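Local coordinates for rhodopsin (Rubrobacter xylanophilus, PDB 6KFQ), which pumps protons across the membrane when light excites the retinal bound covalently within its bundle of seven transmembrane helices, at residues 10-14 and 205-210; 52-57 and 68-72. All blocks are in the same frame, centred on the assembly; numbering follows the deposited sequence.

Contact 1: residues 10-14 and 205-210; sequences FVGML and DLLAKV. With RET (retinal), chain R.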
ATOM      1  N   PHE A  10      -9.392 -11.339   2.651  1.00 26.47           N
ATOM      2  CA  PHE A  10     -10.362 -11.189   1.571  1.00 28.35           C
ATOM      3  C   PHE A  10     -11.612 -10.457   2.041  1.00 31.37           C
ATOM      4  O   PHE A  10     -12.023  -9.455   1.444  1.00 33.44           O
ATOM      5  CB  PHE A  10     -10.747 -12.558   1.011  1.00 29.15           C
ATOM      6  CG  PHE A  10     -11.912 -12.499   0.065  1.00 33.61           C
ATOM      7  CD1 PHE A  10     -11.800 -11.818  -1.142  1.00 34.78           C
ATOM      8  CD2 PHE A  10     -13.117 -13.097   0.384  1.00 34.69           C
ATOM      9  CE1 PHE A  10     -12.872 -11.755  -2.019  1.00 39.77           C
ATOM     10  CE2 PHE A  10     -14.195 -13.038  -0.489  1.00 37.82           C
ATOM     11  CZ  PHE A  10     -14.075 -12.362  -1.687  1.00 40.09           C
ATOM     12  N   VAL A  11     -12.254 -10.963   3.095  1.00 29.90           N
ATOM     13  CA  VAL A  11     -13.507 -10.366   3.543  1.00 30.46           C
ATOM     14  C   VAL A  11     -13.286  -8.925   3.993  1.00 29.89           C
ATOM     15  O   VAL A  11     -14.077  -8.031   3.673  1.00 33.22           O
ATOM     16  CB  VAL A  11     -14.137 -11.238   4.647  1.00 31.69           C
ATOM     17  CG1 VAL A  11     -15.379 -10.565   5.214  1.00 32.20           C
ATOM     18  CG2 VAL A  11     -14.486 -12.608   4.082  1.00 32.79           C
ATOM     19  N   GLY A  12     -12.191  -8.666   4.704  1.00 30.41           N
ATOM     20  CA  GLY A  12     -11.903  -7.301   5.117  1.00 28.42           C
ATOM     21  C   GLY A  12     -11.764  -6.348   3.942  1.00 30.15           C
ATOM     22  O   GLY A  12     -12.307  -5.240   3.955  1.00 32.56           O
ATOM     23  N   MET A  13     -11.012  -6.759   2.920  1.00 30.29           N
ATOM     24  CA  MET A  13     -10.848  -5.909   1.742  1.00 29.04           C
ATOM     25  C   MET A  13     -12.150  -5.808   0.964  1.00 30.73           C
ATOM     26  O   MET A  13     -12.477  -4.747   0.417  1.00 36.03           O
ATOM     27  CB  MET A  13      -9.747  -6.458   0.840  1.00 28.28           C
ATOM     28  CG  MET A  13      -8.370  -6.477   1.472  1.00 26.78           C
ATOM     29  SD  MET A  13      -7.816  -4.801   1.828  1.00 29.25           S
ATOM     30  CE  MET A  13      -6.159  -5.147   2.423  1.00 28.68           C
ATOM     31  N   LEU A  14     -12.901  -6.908   0.896  1.00 32.39           N
ATOM     32  CA  LEU A  14     -14.183  -6.879   0.209  1.00 33.01           C
ATOM     33  C   LEU A  14     -15.128  -5.901   0.885  1.00 34.03           C
ATOM     34  O   LEU A  14     -15.726  -5.045   0.227  1.00 37.18           O
ATOM     35  CB  LEU A  14     -14.788  -8.288   0.171  1.00 33.44           C
ATOM     36  CG  LEU A  14     -16.183  -8.361  -0.442  1.00 40.18           C
ATOM     37  CD1 LEU A  14     -16.180  -7.713  -1.813  1.00 43.89           C
ATOM     38  CD2 LEU A  14     -16.636  -9.811  -0.528  1.00 42.06           C
ATOM     39  N   ASP A 205      -1.967  -4.951   5.859  1.00 18.33           N
ATOM     40  CA  ASP A 205      -2.737  -4.624   4.659  1.00 23.44           C
ATOM     41  C   ASP A 205      -4.072  -3.973   5.007  1.00 24.29           C
ATOM     42  O   ASP A 205      -4.469  -2.984   4.385  1.00 22.26           O
ATOM     43  CB  ASP A 205      -2.996  -5.880   3.829  1.00 24.31           C
ATOM     44  CG  ASP A 205      -1.776  -6.348   3.064  1.00 26.92           C
ATOM     45  OD1 ASP A 205      -0.773  -5.597   2.983  1.00 25.70           O
ATOM     46  OD2 ASP A 205      -1.837  -7.480   2.533  1.00 24.67           O
ATOM     47  N   LEU A 206      -4.787  -4.522   5.985  1.00 25.46           N
ATOM     48  CA  LEU A 206      -6.099  -3.972   6.312  1.00 25.00           C
ATOM     49  C   LEU A 206      -5.978  -2.559   6.872  1.00 25.08           C
ATOM     50  O   LEU A 206      -6.772  -1.678   6.525  1.00 23.86           O
ATOM     51  CB  LEU A 206      -6.818  -4.895   7.295  1.00 20.45           C
ATOM     52  CG  LEU A 206      -7.333  -6.184   6.658  1.00 23.50           C
ATOM     53  CD1 LEU A 206      -7.760  -7.165   7.725  1.00 27.62           C
ATOM     54  CD2 LEU A 206      -8.498  -5.885   5.720  1.00 24.62           C
ATOM     55  N   LEU A 207      -4.976  -2.320   7.718  1.00 23.74           N
ATOM     56  CA  LEU A 207      -4.768  -0.977   8.249  1.00 21.35           C
ATOM     57  C   LEU A 207      -4.312  -0.018   7.155  1.00 24.32           C
ATOM     58  O   LEU A 207      -4.830   1.099   7.033  1.00 27.03           O
ATOM     59  CB  LEU A 207      -3.743  -1.024   9.383  1.00 21.13           C
ATOM     60  CG  LEU A 207      -4.156  -1.830  10.623  1.00 23.82           C
ATOM     61  CD1 LEU A 207      -3.002  -1.835  11.629  1.00 26.84           C
ATOM     62  CD2 LEU A 207      -5.442  -1.254  11.253  1.00 31.19           C
ATOM     63  N   ALA A 208      -3.336  -0.438   6.349  1.00 22.56           N
ATOM     64  CA  ALA A 208      -2.750   0.436   5.338  1.00 19.04           C
ATOM     65  C   ALA A 208      -3.684   0.718   4.169  1.00 22.26           C
ATOM     66  O   ALA A 208      -3.417   1.662   3.406  1.00 21.31           O
ATOM     67  CB  ALA A 208      -1.438  -0.180   4.823  1.00 21.49           C
ATOM     68  N   LYS A 209      -4.775  -0.050   4.022  1.00 24.40           N
ATOM     69  CA  LYS A 209      -5.717   0.127   2.920  1.00 23.32           C
ATOM     70  C   LYS A 209      -7.114   0.466   3.414  1.00 25.72           C
ATOM     71  O   LYS A 209      -7.661   1.501   3.020  1.00 24.96           O
ATOM     72  CB  LYS A 209      -5.761  -1.127   2.030  1.00 22.87           C
ATOM     73  CG  LYS A 209      -4.445  -1.398   1.265  1.00 21.40           C
ATOM     74  CD  LYS A 209      -4.539  -2.595   0.318  1.00 24.29           C
ATOM     75  CE  LYS A 209      -3.275  -2.717  -0.543  1.00 30.10           C
ATOM     76  NZ  LYS A 209      -2.157  -3.387   0.177  1.00 28.46           N
ATOM     77  N   VAL A 210      -7.716  -0.378   4.251  1.00 25.41           N
ATOM     78  CA  VAL A 210      -9.053  -0.071   4.752  1.00 27.34           C
ATOM     79  C   VAL A 210      -8.992   1.008   5.819  1.00 28.27           C
ATOM     80  O   VAL A 210      -9.815   1.923   5.828  1.00 27.54           O
ATOM     81  CB  VAL A 210      -9.738  -1.346   5.274  1.00 26.84           C
ATOM     82  CG1 VAL A 210     -11.102  -0.988   5.901  1.00 32.40           C
ATOM     83  CG2 VAL A 210      -9.927  -2.335   4.142  1.00 25.51           C
TER
HETATM   84  C1  RET R 317       9.429  -5.523   0.755  1.00 23.15           C
HETATM   85  C2  RET R 317      10.680  -6.411   0.811  1.00 24.51           C
HETATM   86  C3  RET R 317      11.960  -5.740   0.359  1.00 25.96           C
HETATM   87  C4  RET R 317      12.222  -4.469   1.142  1.00 25.04           C
HETATM   88  C5  RET R 317      10.989  -3.622   1.370  1.00 26.76           C
HETATM   89  C6  RET R 317       9.742  -4.056   1.114  1.00 23.58           C
HETATM   90  C7  RET R 317       8.610  -3.176   1.367  1.00 24.66           C
HETATM   91  C8  RET R 317       7.289  -3.324   1.076  1.00 24.79           C
HETATM   92  C9  RET R 317       6.184  -2.434   1.351  1.00 21.35           C
HETATM   93  C10 RET R 317       4.932  -2.880   1.142  1.00 19.98           C
HETATM   94  C11 RET R 317       3.701  -2.171   1.341  1.00 20.84           C
HETATM   95  C12 RET R 317       2.536  -2.743   1.054  1.00 21.47           C
HETATM   96  C13 RET R 317       1.222  -2.158   1.180  1.00 20.90           C
HETATM   97  C14 RET R 317       0.155  -2.857   0.724  1.00 20.73           C
HETATM   98  C15 RET R 317      -1.222  -2.452   0.718  1.00 21.73           C
HETATM   99  C16 RET R 317       8.856  -5.624  -0.666  1.00 19.94           C
HETATM  100  C17 RET R 317       8.436  -6.168   1.741  1.00 21.62           C
HETATM  101  C18 RET R 317      11.330  -2.200   1.727  1.00 25.32           C
HETATM  102  C19 RET R 317       6.480  -1.060   1.882  1.00 19.24           C
HETATM  103  C20 RET R 317       1.112  -0.785   1.779  1.00 17.52           C

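Contact 2: residues 52-57 and 68-72; sequences MATGSG and YWARY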
ATOM      1  N   MET A  52      -5.075 -15.981  -3.297  1.00 30.18           N
ATOM      2  CA  MET A  52      -4.256 -16.705  -2.332  1.00 28.91           C
ATOM      3  C   MET A  52      -5.103 -17.599  -1.429  1.00 34.69           C
ATOM      4  O   MET A  52      -4.687 -18.715  -1.096  1.00 34.34           O
ATOM      5  CB  MET A  52      -3.438 -15.723  -1.504  1.00 24.76           C
ATOM      6  CG  MET A  52      -2.469 -14.895  -2.352  1.00 24.83           C
ATOM      7  SD  MET A  52      -1.372 -13.942  -1.289  1.00 30.80           S
ATOM      8  CE  MET A  52      -2.415 -12.565  -0.821  1.00 33.34           C
ATOM      9  N   ALA A  53      -6.288 -17.127  -1.019  1.00 32.73           N
ATOM     10  CA  ALA A  53      -7.135 -17.916  -0.123  1.00 35.49           C
ATOM     11  C   ALA A  53      -7.603 -19.205  -0.778  1.00 35.79           C
ATOM     12  O   ALA A  53      -7.742 -20.229  -0.100  1.00 37.11           O
ATOM     13  CB  ALA A  53      -8.352 -17.106   0.328  1.00 34.68           C
ATOM     14  N   THR A  54      -7.845 -19.184  -2.087  1.00 36.23           N
ATOM     15  CA  THR A  54      -8.295 -20.375  -2.797  1.00 35.72           C
ATOM     16  C   THR A  54      -7.137 -21.230  -3.302  1.00 40.17           C
ATOM     17  O   THR A  54      -7.367 -22.176  -4.061  1.00 42.66           O
ATOM     18  CB  THR A  54      -9.210 -19.985  -3.960  1.00 37.15           C
ATOM     19  OG1 THR A  54      -8.528 -19.070  -4.826  1.00 36.27           O
ATOM     20  CG2 THR A  54     -10.477 -19.317  -3.431  1.00 38.11           C
ATOM     21  N   GLY A  55      -5.906 -20.915  -2.904  1.00 38.27           N
ATOM     22  CA  GLY A  55      -4.766 -21.758  -3.201  1.00 39.01           C
ATOM     23  C   GLY A  55      -4.036 -21.473  -4.496  1.00 43.21           C
ATOM     24  O   GLY A  55      -3.171 -22.267  -4.880  1.00 47.64           O
ATOM     25  N   SER A  56      -4.339 -20.368  -5.178  1.00 40.15           N
ATOM     26  CA  SER A  56      -3.769 -20.086  -6.491  1.00 43.44           C
ATOM     27  C   SER A  56      -2.771 -18.935  -6.476  1.00 44.65           C
ATOM     28  O   SER A  56      -2.407 -18.431  -7.543  1.00 50.34           O
ATOM     29  CB  SER A  56      -4.879 -19.782  -7.496  1.00 46.55           C
ATOM     30  OG  SER A  56      -5.758 -20.885  -7.630  1.00 51.30           O
ATOM     31  N   GLY A  57      -2.314 -18.504  -5.307  1.00 39.39           N
ATOM     32  CA  GLY A  57      -1.481 -17.316  -5.271  1.00 42.32           C
ATOM     33  C   GLY A  57      -0.065 -17.575  -4.813  1.00 38.14           C
ATOM     34  O   GLY A  57       0.647 -16.647  -4.429  1.00 35.36           O
ATOM     35  N   TYR A  68       4.267 -16.834  -1.478  1.00 32.66           N
ATOM     36  CA  TYR A  68       3.035 -16.147  -1.878  1.00 33.79           C
ATOM     37  C   TYR A  68       3.388 -14.937  -2.733  1.00 33.93           C
ATOM     38  O   TYR A  68       3.533 -13.815  -2.241  1.00 33.64           O
ATOM     39  CB  TYR A  68       2.222 -15.734  -0.656  1.00 30.11           C
ATOM     40  CG  TYR A  68       1.429 -16.873  -0.070  1.00 32.48           C
ATOM     41  CD1 TYR A  68       0.147 -17.156  -0.521  1.00 35.20           C
ATOM     42  CD2 TYR A  68       1.965 -17.679   0.923  1.00 37.40           C
ATOM     43  CE1 TYR A  68      -0.583 -18.206   0.006  1.00 36.72           C
ATOM     44  CE2 TYR A  68       1.247 -18.730   1.457  1.00 36.52           C
ATOM     45  CZ  TYR A  68      -0.027 -18.989   0.994  1.00 39.57           C
ATOM     46  OH  TYR A  68      -0.751 -20.032   1.522  1.00 40.18           O
ATOM     47  N   TRP A  69       3.511 -15.159  -4.045  1.00 37.59           N
ATOM     48  CA  TRP A  69       3.901 -14.083  -4.951  1.00 34.96           C
ATOM     49  C   TRP A  69       2.740 -13.178  -5.346  1.00 34.26           C
ATOM     50  O   TRP A  69       2.984 -12.034  -5.746  1.00 31.38           O
ATOM     51  CB  TRP A  69       4.544 -14.668  -6.211  1.00 37.47           C
ATOM     52  CG  TRP A  69       3.720 -15.736  -6.841  1.00 37.56           C
ATOM     53  CD1 TRP A  69       3.833 -17.074  -6.642  1.00 41.05           C
ATOM     54  CD2 TRP A  69       2.645 -15.555  -7.769  1.00 42.54           C
ATOM     55  NE1 TRP A  69       2.894 -17.745  -7.387  1.00 44.71           N
ATOM     56  CE2 TRP A  69       2.153 -16.835  -8.091  1.00 46.93           C
ATOM     57  CE3 TRP A  69       2.055 -14.437  -8.365  1.00 46.07           C
ATOM     58  CZ2 TRP A  69       1.096 -17.029  -8.979  1.00 52.61           C
ATOM     59  CZ3 TRP A  69       1.005 -14.630  -9.243  1.00 50.48           C
ATOM     60  CH2 TRP A  69       0.538 -15.913  -9.544  1.00 54.09           C
ATOM     61  N   ALA A  70       1.490 -13.658  -5.260  1.00 30.43           N
ATOM     62  CA  ALA A  70       0.355 -12.820  -5.647  1.00 32.06           C
ATOM     63  C   ALA A  70       0.297 -11.554  -4.807  1.00 31.38           C
ATOM     64  O   ALA A  70      -0.199 -10.519  -5.271  1.00 32.17           O
ATOM     65  CB  ALA A  70      -0.955 -13.602  -5.510  1.00 32.89           C
ATOM     66  N   ARG A  71       0.769 -11.647  -3.562  1.00 29.59           N
ATOM     67  CA  ARG A  71       0.962 -10.513  -2.668  1.00 31.82           C
ATOM     68  C   ARG A  71       1.603  -9.321  -3.371  1.00 28.89           C
ATOM     69  O   ARG A  71       1.144  -8.175  -3.254  1.00 27.33           O
ATOM     70  CB  ARG A  71       1.838 -11.009  -1.513  1.00 35.25           C
ATOM     71  CG  ARG A  71       2.095 -10.051  -0.432  1.00 34.78           C
ATOM     72  CD  ARG A  71       2.895 -10.675   0.709  1.00 32.80           C
ATOM     73  NE  ARG A  71       2.376 -11.945   1.224  1.00 33.88           N
ATOM     74  CZ  ARG A  71       1.239 -12.100   1.909  1.00 35.08           C
ATOM     75  NH1 ARG A  71       0.428 -11.073   2.142  1.00 30.09           N
ATOM     76  NH2 ARG A  71       0.900 -13.308   2.343  1.00 37.85           N
ATOM     77  N   TYR A  72       2.671  -9.580  -4.114  1.00 30.62           N
ATOM     78  CA  TYR A  72       3.423  -8.498  -4.739  1.00 31.15           C
ATOM     79  C   TYR A  72       2.714  -7.911  -5.953  1.00 32.29           C
ATOM     80  O   TYR A  72       2.970  -6.754  -6.308  1.00 30.86           O
ATOM     81  CB  TYR A  72       4.815  -9.012  -5.134  1.00 32.24           C
ATOM     82  CG  TYR A  72       5.640  -9.497  -3.956  1.00 33.17           C
ATOM     83  CD1 TYR A  72       5.442 -10.769  -3.415  1.00 35.18           C
ATOM     84  CD2 TYR A  72       6.625  -8.687  -3.388  1.00 30.16           C
ATOM     85  CE1 TYR A  72       6.190 -11.217  -2.343  1.00 32.91           C
ATOM     86  CE2 TYR A  72       7.378  -9.127  -2.315  1.00 32.45           C
ATOM     87  CZ  TYR A  72       7.156 -10.391  -1.792  1.00 35.59           C
ATOM     88  OH  TYR A  72       7.914 -10.835  -0.728  1.00 37.34           O
TER

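Contact 1: residues 10-14 and 205-210
Residues 10-14 and 205-210 run nearly parallel, their axes 8° apart in direction and 10.3 Å at closest approach, with Gly12 beside Leu206 and Met13 beside Val210, both CA pairs 6.8 Å apart. Gly12, lacking a side chain, leaves room for Leu206 CD2, 3.7 Å from its CA; a beta carbon would clash. Met13 contributes the largest share, 99 of the 234 Å² buried. Its knob enters the hole of Asp205, Leu206, Lys209 and Val210, its CE 3.5 Å from Asp205 CB and 3.7 Å from Lys209 CD, its SD 4.0 Å from Val210 CG2. Lys209, in a pi-type turn at 206-210, carries the chromophore, its NZ bonded to retinal C15 as the Schiff base of microbial rhodopsins. Asp205 OD1 forms a long salt bridge with Lys209 NZ (3.8 Å) and a hydrogen bond with Tyr178, and OD2 is hydrogen-bonded to Tyr49. The pair joins the bundle's first and seventh helices; helix 32-53 covers Met13, and helix 70-90 meets Lys209 through Asp74, Trp75 and Thr78.

Contact 2: residues 52-57 and 68-72
A Schellman motif closes helix 32-53, and the chain just beyond it is hydrogen-bonded to the first turn of helix 70-90. Gly55, of positive phi, is the C-prime residue: its N donates a hydrogen bond to Met52 O at 3.1 Å, and Ser56 N reaches back to Val51 O. Two residues on, Gly57 O accepts a hydrogen bond from Ala70 N (3.2 Å, 169°) and a CA-H...O contact from Tyr68 CA at 3.5 Å. A beta carbon on Gly57 would clash with Met52 CG and crowd Ala70 CB. The connection between the segments holds the short antiparallel strands 59-60 and 66-67, so the contact closes the loop between the second and third helices of the rhodopsin fold. Met52, which buries the most surface (94 Å²), packs against three residues of 68-72: its SD makes a Met-aromatic contact with Tyr68 (3.6 Å to CD1) and lies over one face of the Arg71 guanidinium, and its CG is 3.7 Å from Ala70 CB. Tyr68 OH is hydrogen-bonded to Glu2 of helix 2-23.

How the contacts relate
The contacts share the second helix: contact 2 is built on its end, and contact 1 is covered by its middle. Their centres are 15 Å apart, yet they meet where Asp205 OD2 of contact 1 packs 4.3 Å from Arg71 NH1 of contact 2, with Tyr49 touching Arg71 and hydrogen-bonded to Asp205. Contact 1 holds the retinal attachment, whereas the Arg71 side chain comes to about 7 Å of the retinal (nearest atoms), against 3.7 Å between Asp205 OD1 and retinal C14. The example shows how a helix-helix contact and a loop closure can border one polar cluster beside a Schiff base. As in related proton pumps, this aspartate and arginine probably belong to the counterion network.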